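Local coordinates for mandelate racemase / muconate lactonizing enzyme, C-terminal domain protein (Pseudovibrio sp. JE062, PDB 4JHM) that belongs to the enolase superfamily, combining an N-terminal alpha/beta domain with a C-terminal domain of the TIM-barrel type, but has no specific function assigned, at residues E222-D227 with K231-L236; C170-D175 with P203-K208; V40-E45 with D108-D113. All blocks are in the same frame, centred on the assembly; numbering follows the deposited sequence.

Interaction 1: E222-D227 with K231-L236; sequences EAPVSD and KTYQRL
Thr232, Tyr233 and, a turn later, Leu236 of segment 231-236 pack against the loop residues Pro224, Val225, Ser226 and Asp227. This is a beta-to-alpha loop of the TIM-barrel-type domain: the chain leaves strand 220-222, turns, and enters helix 230-239. Thr232 comes first. Its methyl CG2 lies 3.7 Å from Val225 CG2, and the two side chains cross obliquely. The hydroxyl OG1 is engaged instead with Asp229 OD2, close to the start of the helix.

Tyr233 reaches furthest into the loop. The Pro224 side chain crosses it at about a right angle in an off-centre CH-pi contact, with Pro224 CG 4.2 Å from the centroid of the Tyr233 ring and 29° off its normal. Ser226 O sits at the ring edge, in plane, 3.5 Å from Tyr233 CE2. Val225 CG2 passes the same carbon, Tyr233 CE2, at 4.1 Å. The Asp227 carboxylate is turned almost perpendicular to the ring, at 88°. Asp227 OD1 accepts a hydrogen bond from His247 N, and that bond helps to fix the carboxylate beside the phenol.

Leu236 closes the contact from the next turn. Its CG is anti to the carbonyl carbon (chi1 -76°), which directs the branch to the proline. Ile244 of strand 243-245 touches Pro224, Tyr233 and Leu236, and the cluster is buried. Leu236 CD1 rests 3.6 Å from Pro224 CG and 3.7 Å from Pro224 CB.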
loop_
_atom_site.group_PDB
_atom_site.type_symbol
_atom_site.label_atom_id
_atom_site.label_comp_id
_atom_site.label_asym_id
_atom_site.label_seq_id
_atom_site.Cartn_x
_atom_site.Cartn_y
_atom_site.Cartn_z
ATOM N N GLU A 222 -10.598 -0.830 26.825
ATOM C CA GLU A 222 -10.970 -2.152 26.342
ATOM C C GLU A 222 -12.316 -2.117 25.625
ATOM O O GLU A 222 -13.297 -1.598 26.152
ATOM C CB GLU A 222 -11.007 -3.148 27.514
ATOM C CG GLU A 222 -11.751 -4.442 27.221
ATOM C CD GLU A 222 -11.678 -5.439 28.363
ATOM O OE1 GLU A 222 -10.647 -5.468 29.074
ATOM O OE2 GLU A 222 -12.659 -6.198 28.541
ATOM N N ALA A 223 -12.358 -2.670 24.418
ATOM C CA ALA A 223 -13.611 -2.810 23.685
ATOM C C ALA A 223 -14.282 -1.455 23.464
ATOM O O ALA A 223 -15.397 -1.232 23.932
ATOM C CB ALA A 223 -14.549 -3.743 24.436
ATOM N N PRO A 224 -13.600 -0.544 22.757
ATOM C CA PRO A 224 -14.164 0.778 22.497
ATOM C C PRO A 224 -15.425 0.690 21.651
ATOM O O PRO A 224 -16.437 1.301 21.988
ATOM C CB PRO A 224 -13.049 1.506 21.741
ATOM C CG PRO A 224 -12.148 0.434 21.216
ATOM C CD PRO A 224 -12.255 -0.706 22.182
ATOM N N VAL A 225 -15.359 -0.083 20.572
ATOM C CA VAL A 225 -16.500 -0.295 19.685
ATOM C C VAL A 225 -16.601 -1.774 19.288
ATOM O O VAL A 225 -15.899 -2.632 19.842
ATOM C CB VAL A 225 -16.394 0.585 18.426
ATOM C CG1 VAL A 225 -16.563 2.048 18.791
ATOM C CG2 VAL A 225 -15.062 0.380 17.729
ATOM N N SER A 226 -17.484 -2.077 18.343
ATOM C CA SER A 226 -17.615 -3.439 17.850
ATOM C C SER A 226 -16.267 -3.950 17.380
ATOM O O SER A 226 -15.578 -3.274 16.624
ATOM C CB SER A 226 -18.593 -3.493 16.685
ATOM O OG SER A 226 -18.454 -4.710 15.978
ATOM N N ASP A 227 -15.907 -5.152 17.814
ATOM C CA ASP A 227 -14.629 -5.749 17.444
ATOM C C ASP A 227 -14.461 -5.879 15.936
ATOM O O ASP A 227 -13.340 -6.013 15.450
ATOM C CB ASP A 227 -14.487 -7.139 18.064
ATOM C CG ASP A 227 -14.000 -7.091 19.479
ATOM O OD1 ASP A 227 -14.155 -6.030 20.122
ATOM O OD2 ASP A 227 -13.460 -8.117 19.947
ATOM N N LYS A 231 -11.382 -0.782 10.814
ATOM C CA LYS A 231 -10.855 0.552 10.507
ATOM C C LYS A 231 -10.856 1.510 11.715
ATOM O O LYS A 231 -9.924 2.303 11.884
ATOM C CB LYS A 231 -11.620 1.177 9.333
ATOM C CG LYS A 231 -11.025 0.888 7.960
ATOM C CD LYS A 231 -12.108 0.836 6.894
ATOM C CE LYS A 231 -11.602 1.277 5.529
ATOM N NZ LYS A 231 -11.672 2.759 5.351
ATOM N N THR A 232 -11.888 1.437 12.552
ATOM C CA THR A 232 -11.975 2.310 13.718
ATOM C C THR A 232 -10.893 1.969 14.730
ATOM O O THR A 232 -10.203 2.863 15.242
ATOM C CB THR A 232 -13.347 2.216 14.398
ATOM O OG1 THR A 232 -14.351 2.734 13.518
ATOM C CG2 THR A 232 -13.367 3.014 15.682
ATOM N N TYR A 233 -10.750 0.678 15.020
ATOM C CA TYR A 233 -9.673 0.206 15.881
ATOM C C TYR A 233 -8.309 0.672 15.344
ATOM O O TYR A 233 -7.471 1.170 16.094
ATOM C CB TYR A 233 -9.699 -1.315 15.972
ATOM C CG TYR A 233 -10.460 -1.873 17.152
ATOM C CD1 TYR A 233 -9.835 -2.051 18.376
ATOM C CD2 TYR A 233 -11.792 -2.255 17.038
ATOM C CE1 TYR A 233 -10.513 -2.569 19.461
ATOM C CE2 TYR A 233 -12.478 -2.781 18.121
ATOM C CZ TYR A 233 -11.830 -2.936 19.333
ATOM O OH TYR A 233 -12.490 -3.457 20.427
ATOM N N GLN A 234 -8.097 0.513 14.042
ATOM C CA GLN A 234 -6.859 0.953 13.407
ATOM C C GLN A 234 -6.582 2.425 13.682
ATOM O O GLN A 234 -5.435 2.816 13.922
ATOM C CB GLN A 234 -6.909 0.715 11.897
ATOM C CG GLN A 234 -6.758 -0.746 11.505
ATOM C CD GLN A 234 -6.753 -0.953 10.001
ATOM O OE1 GLN A 234 -7.648 -0.490 9.303
ATOM N NE2 GLN A 234 -5.748 -1.659 9.499
ATOM N N ARG A 235 -7.642 3.229 13.661
ATOM C CA ARG A 235 -7.518 4.680 13.803
ATOM C C ARG A 235 -7.285 5.085 15.266
ATOM O O ARG A 235 -6.515 6.006 15.549
ATOM C CB ARG A 235 -8.754 5.357 13.204
ATOM C CG ARG A 235 -9.063 6.743 13.733
ATOM C CD ARG A 235 -10.338 7.290 13.110
ATOM N NE ARG A 235 -10.059 8.284 12.077
ATOM C CZ ARG A 235 -10.268 9.586 12.226
ATOM N NH1 ARG A 235 -9.978 10.417 11.243
ATOM N NH2 ARG A 235 -10.768 10.057 13.363
ATOM N N LEU A 236 -7.924 4.384 16.199
ATOM C CA LEU A 236 -7.632 4.585 17.625
ATOM C C LEU A 236 -6.169 4.286 17.960
ATOM O O LEU A 236 -5.504 5.075 18.634
ATOM C CB LEU A 236 -8.535 3.708 18.494
ATOM C CG LEU A 236 -9.973 4.200 18.639
ATOM C CD1 LEU A 236 -10.804 3.178 19.397
ATOM C CD2 LEU A 236 -9.996 5.550 19.334
#

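Interaction 2: C170-D175 with P203-K208; sequences CVYDKD and PEQAMK
The Tyr172 ring has Gln205 CB over one face, 4.0 Å from Tyr172 CG. The Gln205 amide is nearly parallel to the ring, with 11° between the planes. It is displaced to the root of the tyrosine, however. Gln205 OE1 lies 3.5 Å from Tyr172 CB, so the amide meets the methylene and not the ring centre. Gln205 CG is between these two contacts, 3.8 Å from Tyr172 CG. The glutamine chain is extended beyond CG, so three successive groups run past the base of the tyrosine.

Lys208, one turn further along helix 203-215, meets the far end of the ring. Its side chain crosses the tyrosine at about a right angle. The contact is made by the aliphatic part: Lys208 CB is 3.9 Å from Tyr172 CZ, and CG approaches the phenol oxygen. The lysine bends at chi2 and chi3, and this carries NZ away to Asn217 OD1 of the second subunit.

Tyr172 itself has CG anti to the backbone N (chi1 -177°), which sends the ring toward the neighbouring helix. Nearby, Cys170 N makes a weak hydrogen bond to Asp175 OD1, while Asp175 OD2 is bonded to Tyr201 OH.

The two helices lie side by side on the outside of the barrel-type domain. Helix 172-186 is the crossover between the parallel strands 163-167 and 192-196. Helix 203-215 follows the second of these. No hydrogen bond joins the two segments. Their cohesion is therefore mainly van der Waals contact of the tyrosine with the glutamine chain and the lysine methylenes, and the polar end of Lys208 is bonded to Asn217 of the second subunit.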
loop_
_atom_site.group_PDB
_atom_site.type_symbol
_atom_site.label_atom_id
_atom_site.label_comp_id
_atom_site.label_asym_id
_atom_site.label_seq_id
_atom_site.Cartn_x
_atom_site.Cartn_y
_atom_site.Cartn_z
ATOM N N CYS A 170 -21.301 2.321 29.829
ATOM C CA CYS A 170 -21.165 2.121 28.391
ATOM C C CYS A 170 -22.038 3.118 27.634
ATOM O O CYS A 170 -22.535 2.835 26.545
ATOM C CB CYS A 170 -21.511 0.682 28.016
ATOM S SG CYS A 170 -20.454 -0.517 28.851
ATOM N N VAL A 171 -22.210 4.287 28.246
ATOM C CA VAL A 171 -22.890 5.419 27.642
ATOM C C VAL A 171 -21.979 6.638 27.829
ATOM O O VAL A 171 -21.959 7.262 28.890
ATOM C CB VAL A 171 -24.266 5.658 28.303
ATOM C CG1 VAL A 171 -24.884 6.963 27.824
ATOM C CG2 VAL A 171 -25.196 4.485 28.026
ATOM N N TYR A 172 -21.204 6.948 26.797
ATOM C CA TYR A 172 -20.231 8.036 26.840
ATOM C C TYR A 172 -20.559 9.122 27.872
ATOM O O TYR A 172 -19.724 9.459 28.704
ATOM C CB TYR A 172 -20.093 8.663 25.448
ATOM C CG TYR A 172 -19.061 9.761 25.383
ATOM C CD1 TYR A 172 -17.732 9.505 25.682
ATOM C CD2 TYR A 172 -19.412 11.049 25.018
ATOM C CE1 TYR A 172 -16.782 10.507 25.627
ATOM C CE2 TYR A 172 -18.470 12.059 24.965
ATOM C CZ TYR A 172 -17.158 11.781 25.272
ATOM O OH TYR A 172 -16.218 12.781 25.222
ATOM N N ASP A 173 -21.769 9.667 27.822
ATOM C CA ASP A 173 -22.138 10.789 28.692
ATOM C C ASP A 173 -22.020 10.465 30.180
ATOM O O ASP A 173 -21.378 11.205 30.927
ATOM C CB ASP A 173 -23.553 11.259 28.371
ATOM C CG ASP A 173 -23.689 11.727 26.942
ATOM O OD1 ASP A 173 -23.017 12.717 26.574
ATOM O OD2 ASP A 173 -24.457 11.095 26.184
ATOM N N LYS A 174 -22.635 9.365 30.605
ATOM C CA LYS A 174 -22.549 8.930 32.000
ATOM C C LYS A 174 -21.133 8.460 32.350
ATOM O O LYS A 174 -20.624 8.740 33.436
ATOM C CB LYS A 174 -23.567 7.824 32.275
ATOM C CG LYS A 174 -25.012 8.281 32.123
ATOM C CD LYS A 174 -25.992 7.118 32.133
ATOM C CE LYS A 174 -26.183 6.560 33.534
ATOM N NZ LYS A 174 -27.140 5.418 33.549
ATOM N N ASP A 175 -20.494 7.762 31.419
ATOM C CA ASP A 175 -19.124 7.304 31.618
ATOM C C ASP A 175 -18.150 8.464 31.807
ATOM O O ASP A 175 -17.135 8.324 32.485
ATOM C CB ASP A 175 -18.678 6.454 30.436
ATOM C CG ASP A 175 -19.410 5.132 30.361
ATOM O OD1 ASP A 175 -20.149 4.799 31.309
ATOM O OD2 ASP A 175 -19.245 4.421 29.353
ATOM N N PRO A 203 -17.588 5.470 17.143
ATOM C CA PRO A 203 -16.229 5.838 16.758
ATOM C C PRO A 203 -15.783 7.200 17.300
ATOM O O PRO A 203 -14.687 7.313 17.841
ATOM C CB PRO A 203 -16.312 5.863 15.236
ATOM C CG PRO A 203 -17.305 4.791 14.921
ATOM C CD PRO A 203 -18.262 4.704 16.083
ATOM N N GLU A 204 -16.637 8.213 17.160
ATOM C CA GLU A 204 -16.328 9.572 17.616
ATOM C C GLU A 204 -16.167 9.619 19.133
ATOM O O GLU A 204 -15.242 10.241 19.653
ATOM C CB GLU A 204 -17.428 10.548 17.181
ATOM C CG GLU A 204 -17.622 10.654 15.673
ATOM C CD GLU A 204 -18.299 9.430 15.057
ATOM O OE1 GLU A 204 -18.827 8.575 15.809
ATOM O OE2 GLU A 204 -18.304 9.326 13.806
ATOM N N GLN A 205 -17.080 8.960 19.836
ATOM C CA GLN A 205 -17.011 8.866 21.287
ATOM C C GLN A 205 -15.759 8.102 21.705
ATOM O O GLN A 205 -15.061 8.494 22.638
ATOM C CB GLN A 205 -18.270 8.177 21.834
ATOM C CG GLN A 205 -19.526 9.030 21.706
ATOM C CD GLN A 205 -20.817 8.253 21.903
ATOM O OE1 GLN A 205 -20.822 7.113 22.375
ATOM N NE2 GLN A 205 -21.929 8.878 21.540
ATOM N N ALA A 206 -15.477 7.011 21.006
ATOM C CA ALA A 206 -14.327 6.187 21.323
ATOM C C ALA A 206 -13.069 7.029 21.269
ATOM O O ALA A 206 -12.253 6.995 22.182
ATOM C CB ALA A 206 -14.227 5.027 20.349
HETATM N N MSE A 207 -12.922 7.796 20.196
HETATM C CA MSE A 207 -11.744 8.640 20.024
HETATM C C MSE A 207 -11.692 9.715 21.071
HETATM O O MSE A 207 -10.626 10.072 21.545
HETATM C CB MSE A 207 -11.742 9.267 18.635
HETATM C CG MSE A 207 -10.505 10.142 18.432
HETATM SE SE MSE A 207 -8.856 9.059 18.396
HETATM C CE MSE A 207 -9.022 8.406 16.549
ATOM N N LYS A 208 -12.843 10.245 21.454
ATOM C CA LYS A 208 -12.873 11.309 22.440
ATOM C C LYS A 208 -12.371 10.800 23.795
ATOM O O LYS A 208 -11.564 11.452 24.460
ATOM C CB LYS A 208 -14.291 11.859 22.571
ATOM C CG LYS A 208 -14.348 13.352 22.831
ATOM C CD LYS A 208 -14.596 14.138 21.555
ATOM C CE LYS A 208 -16.066 14.117 21.168
ATOM N NZ LYS A 208 -16.396 15.187 20.183
#

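Interaction 3: V40-E45 with D108-D113; sequences VRLFTE and DIAAWD
Leu42 of strand 34-44 packs on Ala110 of helix 100-119. The contact lies in the N-terminal domain of the enolase-superfamily fold, where the helix lies against one face of an antiparallel four-stranded sheet. The short strand and helix axes approach to 8.4 Å with an angle of 46° between their directions. Leu42 and Ala110 are also the closest pair in the backbone, with Leu42 CA 6.6 Å from Ala110 CA.

The leucine conformation makes the contact. Its CG is anti to the carbonyl carbon (chi1 -59°). From there CD1 continues nearly straight away from the strand (chi2 171°), and CD1 carries the approach to Ala110 CB. Two residues earlier, Val40 also points to the helix, but its side chain stays further off. Its CG1 is anti to the backbone N. The nearest approach of this residue comes from the backbone: Val40 O is 4.2 Å from Ala110 CB. On the adjacent strand 8-16, Leu42 touches Val11 and Val40 packs on Leu13.

On the helix, the small Ala110 faces the strand and leaves the leucine branch close to the helical backbone. Leu42 CD1 is 4.0 Å from the carbonyl carbon Ala110 C. Ala111 takes a lesser part, and its methyl group also meets Thr85 and Leu88 of helix 85-92. One turn beyond Ala110, the Asp113 carboxylate accepts a hydrogen bond from Leu51 N, which ties the helix to strand 50-58, next to the leucine strand.

The meeting is a leucine branch on an alanine methyl, with no hydrogen bond between the segments. Ala110 CB lies 3.8 Å from Leu42 CG, and Leu42 CD1 reaches to 4.1 Å from Ala111 N.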
loop_
_atom_site.group_PDB
_atom_site.type_symbol
_atom_site.label_atom_id
_atom_site.label_comp_id
_atom_site.label_asym_id
_atom_site.label_seq_id
_atom_site.Cartn_x
_atom_site.Cartn_y
_atom_site.Cartn_z
ATOM N N VAL A 40 -16.731 -29.628 32.833
ATOM C CA VAL A 40 -16.449 -30.928 32.246
ATOM C C VAL A 40 -15.453 -31.662 33.131
ATOM O O VAL A 40 -14.338 -31.181 33.342
ATOM C CB VAL A 40 -15.825 -30.798 30.845
ATOM C CG1 VAL A 40 -15.448 -32.170 30.308
ATOM C CG2 VAL A 40 -16.778 -30.095 29.894
ATOM N N ARG A 41 -15.855 -32.819 33.652
ATOM C CA ARG A 41 -14.959 -33.646 34.447
ATOM C C ARG A 41 -14.636 -34.940 33.704
ATOM O O ARG A 41 -15.515 -35.769 33.482
ATOM C CB ARG A 41 -15.578 -33.972 35.809
ATOM C CG ARG A 41 -14.537 -34.138 36.907
ATOM C CD ARG A 41 -14.772 -35.365 37.762
ATOM N NE ARG A 41 -15.811 -35.171 38.769
ATOM C CZ ARG A 41 -15.888 -35.863 39.903
ATOM N NH1 ARG A 41 -14.984 -36.791 40.185
ATOM N NH2 ARG A 41 -16.865 -35.624 40.762
ATOM N N LEU A 42 -13.372 -35.108 33.325
ATOM C CA LEU A 42 -12.947 -36.289 32.582
ATOM C C LEU A 42 -12.324 -37.315 33.517
ATOM O O LEU A 42 -11.573 -36.961 34.424
ATOM C CB LEU A 42 -11.925 -35.909 31.512
ATOM C CG LEU A 42 -12.363 -34.900 30.450
ATOM C CD1 LEU A 42 -11.162 -34.478 29.618
ATOM C CD2 LEU A 42 -13.459 -35.470 29.561
ATOM N N PHE A 43 -12.636 -38.585 33.279
ATOM C CA PHE A 43 -12.046 -39.686 34.031
ATOM C C PHE A 43 -11.167 -40.528 33.106
ATOM O O PHE A 43 -11.321 -40.483 31.886
ATOM C CB PHE A 43 -13.139 -40.569 34.635
ATOM C CG PHE A 43 -13.935 -39.906 35.728
ATOM C CD1 PHE A 43 -13.480 -39.914 37.040
ATOM C CD2 PHE A 43 -15.151 -39.303 35.451
ATOM C CE1 PHE A 43 -14.217 -39.320 38.052
ATOM C CE2 PHE A 43 -15.894 -38.712 36.458
ATOM C CZ PHE A 43 -15.429 -38.722 37.760
ATOM N N THR A 44 -10.255 -41.301 33.692
ATOM C CA THR A 44 -9.350 -42.154 32.923
ATOM C C THR A 44 -9.347 -43.596 33.440
ATOM O O THR A 44 -10.134 -43.955 34.315
ATOM C CB THR A 44 -7.910 -41.606 32.953
ATOM O OG1 THR A 44 -7.492 -41.428 34.311
ATOM C CG2 THR A 44 -7.829 -40.277 32.226
ATOM N N GLU A 45 -8.463 -44.419 32.884
ATOM C CA GLU A 45 -8.363 -45.821 33.278
ATOM C C GLU A 45 -7.770 -45.982 34.675
ATOM O O GLU A 45 -8.131 -46.909 35.398
ATOM C CB GLU A 45 -7.513 -46.604 32.270
ATOM C CG GLU A 45 -8.151 -46.776 30.898
ATOM C CD GLU A 45 -9.269 -47.808 30.879
ATOM O OE1 GLU A 45 -9.338 -48.593 29.910
ATOM O OE2 GLU A 45 -10.082 -47.839 31.826
ATOM N N ASP A 108 -10.641 -29.490 26.083
ATOM C CA ASP A 108 -9.205 -29.361 25.853
ATOM C C ASP A 108 -8.504 -29.069 27.174
ATOM O O ASP A 108 -7.486 -29.681 27.504
ATOM C CB ASP A 108 -8.915 -28.246 24.845
ATOM C CG ASP A 108 -7.439 -27.877 24.784
ATOM O OD1 ASP A 108 -6.974 -27.127 25.670
ATOM O OD2 ASP A 108 -6.749 -28.328 23.841
ATOM N N ILE A 109 -9.070 -28.138 27.931
ATOM C CA ILE A 109 -8.490 -27.711 29.193
ATOM C C ILE A 109 -8.385 -28.881 30.164
ATOM O O ILE A 109 -7.366 -29.057 30.834
ATOM C CB ILE A 109 -9.324 -26.578 29.818
ATOM C CG1 ILE A 109 -9.138 -25.289 29.015
ATOM C CG2 ILE A 109 -8.917 -26.348 31.267
ATOM C CD1 ILE A 109 -10.207 -24.249 29.260
ATOM N N ALA A 110 -9.441 -29.683 30.223
ATOM C CA ALA A 110 -9.488 -30.832 31.118
ATOM C C ALA A 110 -8.408 -31.862 30.781
ATOM O O ALA A 110 -7.968 -32.618 31.648
ATOM C CB ALA A 110 -10.864 -31.475 31.068
ATOM N N ALA A 111 -7.985 -31.896 29.521
ATOM C CA ALA A 111 -6.924 -32.809 29.111
ATOM C C ALA A 111 -5.584 -32.321 29.642
ATOM O O ALA A 111 -4.773 -33.115 30.115
ATOM C CB ALA A 111 -6.880 -32.937 27.600
ATOM N N TRP A 112 -5.359 -31.012 29.563
ATOM C CA TRP A 112 -4.133 -30.422 30.096
ATOM C C TRP A 112 -4.045 -30.626 31.612
ATOM O O TRP A 112 -2.961 -30.849 32.147
ATOM C CB TRP A 112 -4.047 -28.931 29.751
ATOM C CG TRP A 112 -3.477 -28.653 28.388
ATOM C CD1 TRP A 112 -4.174 -28.334 27.263
ATOM C CD2 TRP A 112 -2.093 -28.667 28.011
ATOM N NE1 TRP A 112 -3.315 -28.148 26.210
ATOM C CE2 TRP A 112 -2.032 -28.347 26.641
ATOM C CE3 TRP A 112 -0.899 -28.919 28.698
ATOM C CZ2 TRP A 112 -0.826 -28.273 25.943
ATOM C CZ3 TRP A 112 0.298 -28.848 28.005
ATOM C CH2 TRP A 112 0.324 -28.528 26.642
ATOM N N ASP A 113 -5.187 -30.553 32.290
ATOM C CA ASP A 113 -5.243 -30.754 33.738
ATOM C C ASP A 113 -4.763 -32.160 34.115
ATOM O O ASP A 113 -4.005 -32.336 35.073
ATOM C CB ASP A 113 -6.675 -30.528 34.247
ATOM C CG ASP A 113 -6.786 -30.597 35.768
ATOM O OD1 ASP A 113 -5.803 -30.274 36.472
ATOM O OD2 ASP A 113 -7.869 -30.967 36.259
#

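From the N terminus, interaction 3 closes first. It brings strand 34-44 and helix 100-119 together across 62 intervening residues, within the N-terminal domain. Interaction 2 then spans a shorter loop and pairs two successive outer helices of the barrel-type domain. Interaction 1 closes last, over three residues, folding a loop back on the helix it leads into. The three follow in series; none nests or crosses. Interactions 1 and 2 are neighbours, with centres 12 Å apart. Met207 CE lies 3.3 Å from Arg235 CG, where helices 203-215 and 230-239 pack together. Interaction 3 lies on the opposite side of the chain's centre, its own centre 37 Å from that of interaction 1.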